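PDB 1J6U: UDP-N-acetylmuramate-alanine ligase MurC from Thermotoga maritima, which catalyses the ATP-dependent joining of L-alanine to UDP-N-acetylmuramate, a cytoplasmic step in building the peptidoglycan of the cell wall. Local coordinates for residues A250-Q255 with E346-E351; K352-F357 with E431-L436. All blocks are in the same frame, centred on the assembly; numbering follows the deposited sequence.

Contact 1 (A250-Q255 with E346-E351); sequences ASRAEQ and EVFENE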
loop_
_atom_site.group_PDB
_atom_site.type_symbol
_atom_site.label_atom_id
_atom_site.label_comp_id
_atom_site.label_asym_id
_atom_site.label_seq_id
_atom_site.Cartn_x
_atom_site.Cartn_y
_atom_site.Cartn_z
ATOM N N ALA A 250 23.067 -1.551 0.780
ATOM C CA ALA A 250 22.178 -0.837 -0.134
ATOM C C ALA A 250 22.999 -0.089 -1.149
ATOM O O ALA A 250 24.029 0.498 -0.829
ATOM C CB ALA A 250 21.313 0.149 0.638
ATOM N N SER A 251 22.576 -0.111 -2.391
ATOM C CA SER A 251 23.329 0.646 -3.367
ATOM C C SER A 251 22.314 1.342 -4.272
ATOM O O SER A 251 21.119 1.290 -4.014
ATOM C CB SER A 251 24.273 -0.292 -4.122
ATOM O OG SER A 251 23.534 -1.394 -4.589
ATOM N N ARG A 252 22.790 2.009 -5.305
ATOM C CA ARG A 252 21.930 2.756 -6.198
ATOM C C ARG A 252 20.945 1.912 -6.975
ATOM O O ARG A 252 19.764 2.259 -7.068
ATOM C CB ARG A 252 22.797 3.579 -7.156
ATOM C CG ARG A 252 22.032 4.463 -8.104
ATOM C CD ARG A 252 22.916 5.170 -9.139
ATOM N NE ARG A 252 22.148 6.209 -9.799
ATOM C CZ ARG A 252 22.275 7.502 -9.554
ATOM N NH1 ARG A 252 23.183 7.945 -8.695
ATOM N NH2 ARG A 252 21.387 8.333 -10.068
ATOM N N ALA A 253 21.410 0.802 -7.529
ATOM C CA ALA A 253 20.529 -0.048 -8.321
ATOM C C ALA A 253 19.849 -1.193 -7.555
ATOM O O ALA A 253 18.855 -1.742 -8.015
ATOM C CB ALA A 253 21.301 -0.616 -9.500
ATOM N N GLU A 254 20.354 -1.544 -6.381
ATOM C CA GLU A 254 19.761 -2.676 -5.694
ATOM C C GLU A 254 20.313 -2.700 -4.330
ATOM O O GLU A 254 21.235 -1.948 -4.007
ATOM C CB GLU A 254 20.179 -3.993 -6.357
ATOM C CG GLU A 254 21.717 -4.034 -6.597
ATOM C CD GLU A 254 22.293 -5.419 -6.854
ATOM O OE1 GLU A 254 21.803 -6.152 -7.748
ATOM O OE2 GLU A 254 23.263 -5.772 -6.154
ATOM N N GLN A 255 19.736 -3.571 -3.513
ATOM C CA GLN A 255 20.260 -3.725 -2.178
ATOM C C GLN A 255 20.347 -5.243 -1.991
ATOM O O GLN A 255 19.533 -5.993 -2.567
ATOM C CB GLN A 255 19.351 -3.038 -1.138
ATOM C CG GLN A 255 17.975 -3.615 -1.061
ATOM C CD GLN A 255 17.192 -3.049 0.095
ATOM O OE1 GLN A 255 17.745 -2.766 1.168
ATOM N NE2 GLN A 255 15.888 -2.891 -0.104
ATOM N N GLU A 346 20.471 6.401 0.745
ATOM C CA GLU A 346 21.157 5.157 0.435
ATOM C C GLU A 346 21.200 4.953 -1.069
ATOM O O GLU A 346 22.214 4.501 -1.609
ATOM C CB GLU A 346 20.430 3.962 1.038
ATOM C CG GLU A 346 20.892 3.614 2.405
ATOM C CD GLU A 346 19.966 2.627 3.094
ATOM O OE1 GLU A 346 20.318 2.245 4.224
ATOM O OE2 GLU A 346 18.902 2.250 2.521
ATOM N N VAL A 347 20.080 5.246 -1.738
ATOM C CA VAL A 347 20.017 5.066 -3.174
ATOM C C VAL A 347 20.735 6.151 -3.948
ATOM O O VAL A 347 21.440 5.859 -4.939
ATOM C CB VAL A 347 18.614 5.047 -3.663
ATOM C CG1 VAL A 347 18.619 4.954 -5.200
ATOM C CG2 VAL A 347 17.886 3.866 -3.041
ATOM N N PHE A 348 20.547 7.391 -3.491
ATOM C CA PHE A 348 21.151 8.538 -4.128
ATOM C C PHE A 348 22.121 9.197 -3.203
ATOM O O PHE A 348 21.802 10.183 -2.548
ATOM C CB PHE A 348 20.085 9.509 -4.510
ATOM C CG PHE A 348 19.047 8.917 -5.365
ATOM C CD1 PHE A 348 17.772 8.685 -4.863
ATOM C CD2 PHE A 348 19.325 8.603 -6.682
ATOM C CE1 PHE A 348 16.781 8.150 -5.674
ATOM C CE2 PHE A 348 18.339 8.058 -7.514
ATOM C CZ PHE A 348 17.074 7.831 -7.026
ATOM N N GLU A 349 23.326 8.649 -3.179
ATOM C CA GLU A 349 24.381 9.123 -2.315
ATOM C C GLU A 349 24.766 10.577 -2.505
ATOM O O GLU A 349 24.981 11.278 -1.532
ATOM C CB GLU A 349 25.628 8.267 -2.521
ATOM C CG GLU A 349 26.785 8.657 -1.612
ATOM C CD GLU A 349 28.056 7.888 -1.919
ATOM O OE1 GLU A 349 27.981 6.637 -2.007
ATOM O OE2 GLU A 349 29.123 8.538 -2.069
ATOM N N ASN A 350 24.852 11.033 -3.752
ATOM C CA ASN A 350 25.290 12.390 -3.996
ATOM C C ASN A 350 24.319 13.393 -4.523
ATOM O O ASN A 350 24.547 14.581 -4.392
ATOM C CB ASN A 350 26.496 12.363 -4.902
ATOM C CG ASN A 350 27.660 11.681 -4.249
ATOM O OD1 ASN A 350 28.068 12.061 -3.149
ATOM N ND2 ASN A 350 28.194 10.656 -4.901
ATOM N N GLU A 351 23.235 12.930 -5.105
ATOM C CA GLU A 351 22.249 13.851 -5.657
ATOM C C GLU A 351 21.600 14.789 -4.617
ATOM O O GLU A 351 21.666 14.566 -3.399
ATOM C CB GLU A 351 21.144 13.061 -6.386
ATOM C CG GLU A 351 21.567 12.367 -7.712
ATOM C CD GLU A 351 22.506 11.135 -7.534
ATOM O OE1 GLU A 351 22.720 10.652 -6.396
ATOM O OE2 GLU A 351 23.032 10.649 -8.556
HETATM O O HOH W 1 24.340 3.239 0.032
#
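The F348 ring points its edge at one face of the R252 guanidinium, CD2 of F348 standing 3.9 Å above the guanidinium plane and offset toward its rim, while E351 OE2 meets the guanidinium at its edge and in that plane. NH2 of R252 thus lies near the plane of the F348 ring, at its edge, and V347 CG1 rests over the ring centre on one face. The salt bridge is asymmetric: R252 NH1 gives E351 OE2 a bond of 2.7 Å, nearly straight at 163°, whereas NH2 of R252 reaches the same oxygen only weakly. NH1 comes to the syn side of OE2 but well out of the carboxylate plane, the carboxylate and guanidinium planes being 62° apart. R252 gets there by an extended chain, CG anti to the backbone N (chi1 -177°), its CB and CG passing V347 O. The contact joins the middle domain to the C-terminal domain of this Mur ligase: a loop between strands 243-250 and 255-261 meets the end of helix 334-347. N323 ND2 also bonds E351 OE2, and Y325 OH bonds R252 NH2. With E351 cut back to an alanine, the R252 guanidinium would probably lose its carboxylate partner and be held less firmly against F348, and N323 ND2 would lose an acceptor. Closer to the helix, V347 CG1 packs 3.5 Å from R252 O, and R252 CA approaches V347 O at 3.4 Å in a CA-H...O contact. A250 CB lies against the side chain of E346, whose OE1 pairs with R248, and a water donates to both A250 O and E346 O.

Contact 2 (K352-F357 with E431-L436); sequences KIVVIF and ENTVFL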
loop_
_atom_site.group_PDB
_atom_site.type_symbol
_atom_site.label_atom_id
_atom_site.label_comp_id
_atom_site.label_asym_id
_atom_site.label_seq_id
_atom_site.Cartn_x
_atom_site.Cartn_y
_atom_site.Cartn_z
ATOM N N LYS A 352 20.993 15.858 -5.120
ATOM C CA LYS A 352 20.285 16.823 -4.286
ATOM C C LYS A 352 18.910 16.203 -4.032
ATOM O O LYS A 352 18.243 15.740 -4.968
ATOM C CB LYS A 352 20.124 18.141 -5.043
ATOM C CG LYS A 352 19.381 19.234 -4.293
ATOM C CD LYS A 352 19.932 20.599 -4.664
ATOM C CE LYS A 352 18.864 21.681 -4.808
ATOM N NZ LYS A 352 18.165 21.581 -6.122
ATOM N N ILE A 353 18.500 16.167 -2.769
ATOM C CA ILE A 353 17.204 15.609 -2.406
ATOM C C ILE A 353 16.241 16.730 -2.071
ATOM O O ILE A 353 16.484 17.514 -1.132
ATOM C CB ILE A 353 17.292 14.689 -1.182
ATOM C CG1 ILE A 353 18.343 13.618 -1.424
ATOM C CG2 ILE A 353 15.939 14.018 -0.948
ATOM C CD1 ILE A 353 18.106 12.832 -2.685
ATOM N N VAL A 354 15.163 16.805 -2.849
ATOM C CA VAL A 354 14.137 17.829 -2.669
ATOM C C VAL A 354 12.799 17.195 -2.312
ATOM O O VAL A 354 12.240 16.414 -3.088
ATOM C CB VAL A 354 13.927 18.642 -3.939
ATOM C CG1 VAL A 354 12.793 19.604 -3.722
ATOM C CG2 VAL A 354 15.205 19.380 -4.295
ATOM N N VAL A 355 12.300 17.522 -1.128
ATOM C CA VAL A 355 11.028 16.990 -0.679
ATOM C C VAL A 355 9.924 18.031 -0.797
ATOM O O VAL A 355 10.065 19.155 -0.330
ATOM C CB VAL A 355 11.098 16.545 0.765
ATOM C CG1 VAL A 355 9.772 15.918 1.186
ATOM C CG2 VAL A 355 12.219 15.579 0.931
ATOM N N ILE A 356 8.855 17.648 -1.479
ATOM C CA ILE A 356 7.663 18.447 -1.639
ATOM C C ILE A 356 6.671 17.601 -0.812
ATOM O O ILE A 356 6.211 16.532 -1.242
ATOM C CB ILE A 356 7.224 18.500 -3.101
ATOM C CG1 ILE A 356 8.322 19.176 -3.938
ATOM C CG2 ILE A 356 5.914 19.269 -3.206
ATOM C CD1 ILE A 356 9.222 18.196 -4.658
ATOM N N PHE A 357 6.367 18.074 0.386
ATOM C CA PHE A 357 5.522 17.337 1.304
ATOM C C PHE A 357 4.153 17.904 1.603
ATOM O O PHE A 357 4.032 19.038 2.062
ATOM C CB PHE A 357 6.293 17.182 2.608
ATOM C CG PHE A 357 5.502 16.565 3.724
ATOM C CD1 PHE A 357 4.881 15.334 3.559
ATOM C CD2 PHE A 357 5.440 17.185 4.968
ATOM C CE1 PHE A 357 4.210 14.725 4.626
ATOM C CE2 PHE A 357 4.779 16.589 6.032
ATOM C CZ PHE A 357 4.163 15.356 5.863
ATOM N N GLU A 431 19.729 19.674 -12.392
ATOM C CA GLU A 431 20.346 18.381 -12.685
ATOM C C GLU A 431 20.729 17.714 -11.380
ATOM O O GLU A 431 20.850 18.384 -10.344
ATOM C CB GLU A 431 21.684 18.536 -13.358
ATOM C CG GLU A 431 21.748 19.267 -14.607
ATOM C CD GLU A 431 23.194 19.313 -15.098
ATOM O OE1 GLU A 431 24.136 19.629 -14.275
ATOM O OE2 GLU A 431 23.356 19.017 -16.312
ATOM N N ASN A 432 21.006 16.413 -11.470
ATOM C CA ASN A 432 21.442 15.608 -10.325
ATOM C C ASN A 432 20.580 15.839 -9.130
ATOM O O ASN A 432 21.080 16.091 -8.027
ATOM C CB ASN A 432 22.884 15.947 -9.978
ATOM C CG ASN A 432 23.790 15.738 -11.153
ATOM O OD1 ASN A 432 23.621 14.770 -11.902
ATOM N ND2 ASN A 432 24.740 16.641 -11.346
ATOM N N THR A 433 19.277 15.743 -9.348
ATOM C CA THR A 433 18.361 16.004 -8.271
ATOM C C THR A 433 17.232 15.036 -8.282
ATOM O O THR A 433 16.735 14.615 -9.341
ATOM C CB THR A 433 17.774 17.449 -8.359
ATOM O OG1 THR A 433 18.837 18.394 -8.236
ATOM C CG2 THR A 433 16.796 17.708 -7.230
ATOM N N VAL A 434 16.850 14.665 -7.075
ATOM C CA VAL A 434 15.753 13.761 -6.898
ATOM C C VAL A 434 14.647 14.559 -6.264
ATOM O O VAL A 434 14.830 15.138 -5.196
ATOM C CB VAL A 434 16.112 12.618 -5.946
ATOM C CG1 VAL A 434 14.813 11.874 -5.542
ATOM C CG2 VAL A 434 17.126 11.669 -6.630
ATOM N N PHE A 435 13.505 14.596 -6.930
ATOM C CA PHE A 435 12.364 15.300 -6.373
ATOM C C PHE A 435 11.414 14.247 -5.816
ATOM O O PHE A 435 10.832 13.432 -6.558
ATOM C CB PHE A 435 11.644 16.124 -7.445
ATOM C CG PHE A 435 12.503 17.134 -8.075
ATOM C CD1 PHE A 435 13.177 16.843 -9.238
ATOM C CD2 PHE A 435 12.666 18.384 -7.492
ATOM C CE1 PHE A 435 14.023 17.795 -9.837
ATOM C CE2 PHE A 435 13.501 19.330 -8.071
ATOM C CZ PHE A 435 14.185 19.037 -9.250
ATOM N N LEU A 436 11.283 14.252 -4.501
ATOM C CA LEU A 436 10.387 13.320 -3.845
ATOM C C LEU A 436 9.079 14.021 -3.495
ATOM O O LEU A 436 9.061 14.898 -2.618
ATOM C CB LEU A 436 10.982 12.834 -2.534
ATOM C CG LEU A 436 12.352 12.212 -2.522
ATOM C CD1 LEU A 436 12.828 12.079 -1.056
ATOM C CD2 LEU A 436 12.279 10.886 -3.241
#
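Five backbone hydrogen bonds join K352-F357 to E431-L436 as parallel strands, their axes 18° apart. K352 N binds N432 O at 2.9 Å; V434 N then gives to K352 O, V354 N to V434 O, L436 N to V354 O and I356 N to L436 O. CA-H...O contacts supplement them, the shortest running 3.3 Å from T433 CA to K352 O. Apolar packing divides between the two sheet faces. On one, I353 CD1 lies 3.8 Å from V434 CB, and L436 CD1 fits against I353 CG2 and V355 CG2. On the other, V354 lies alongside F435, V354 CB 3.8 Å from F435 CD2. T433 CG2 sits over one face of that ring, offset toward its rim. With OG1 beside its own backbone N (chi1 -62°), T433 turns CG2 to V354 CG2, 3.7 Å away. Within 431-436, the T433 hydroxyl donates to E431 O from above the carbonyl plane; it also bonds S430 OG. Strand 433-438 fills the place between 324-329 and 352-357, the parallel strands of a beta-alpha-beta crossover through helix 334-347, which packs on V355 and L436; strand 381-384 flanks 352-357, and F450 of helix 443-457 meets F435 edge-to-face.

From the N terminus, the chain first reaches 250-255 in the middle domain, then runs 90 residues, through helices 276-291 and 296-305 and the first strands of the C-terminal domain, before 346-351 closes contact 1. Strand 352-357 follows at once and opens contact 2, which 431-436 closes after 73 more residues that include strands 381-384 and 414-416. The two loops are therefore in series, neither nested nor crossed. Their centres lie about 14 Å apart and they touch: F348 CD1 packs 3.5 Å from V434 CG2, and E351 CB 3.4 Å from N432 O. Contact 1 thus ties the middle domain to the helix end and turn that lead into strand 352-357, one of the central strands that contact 2 pairs.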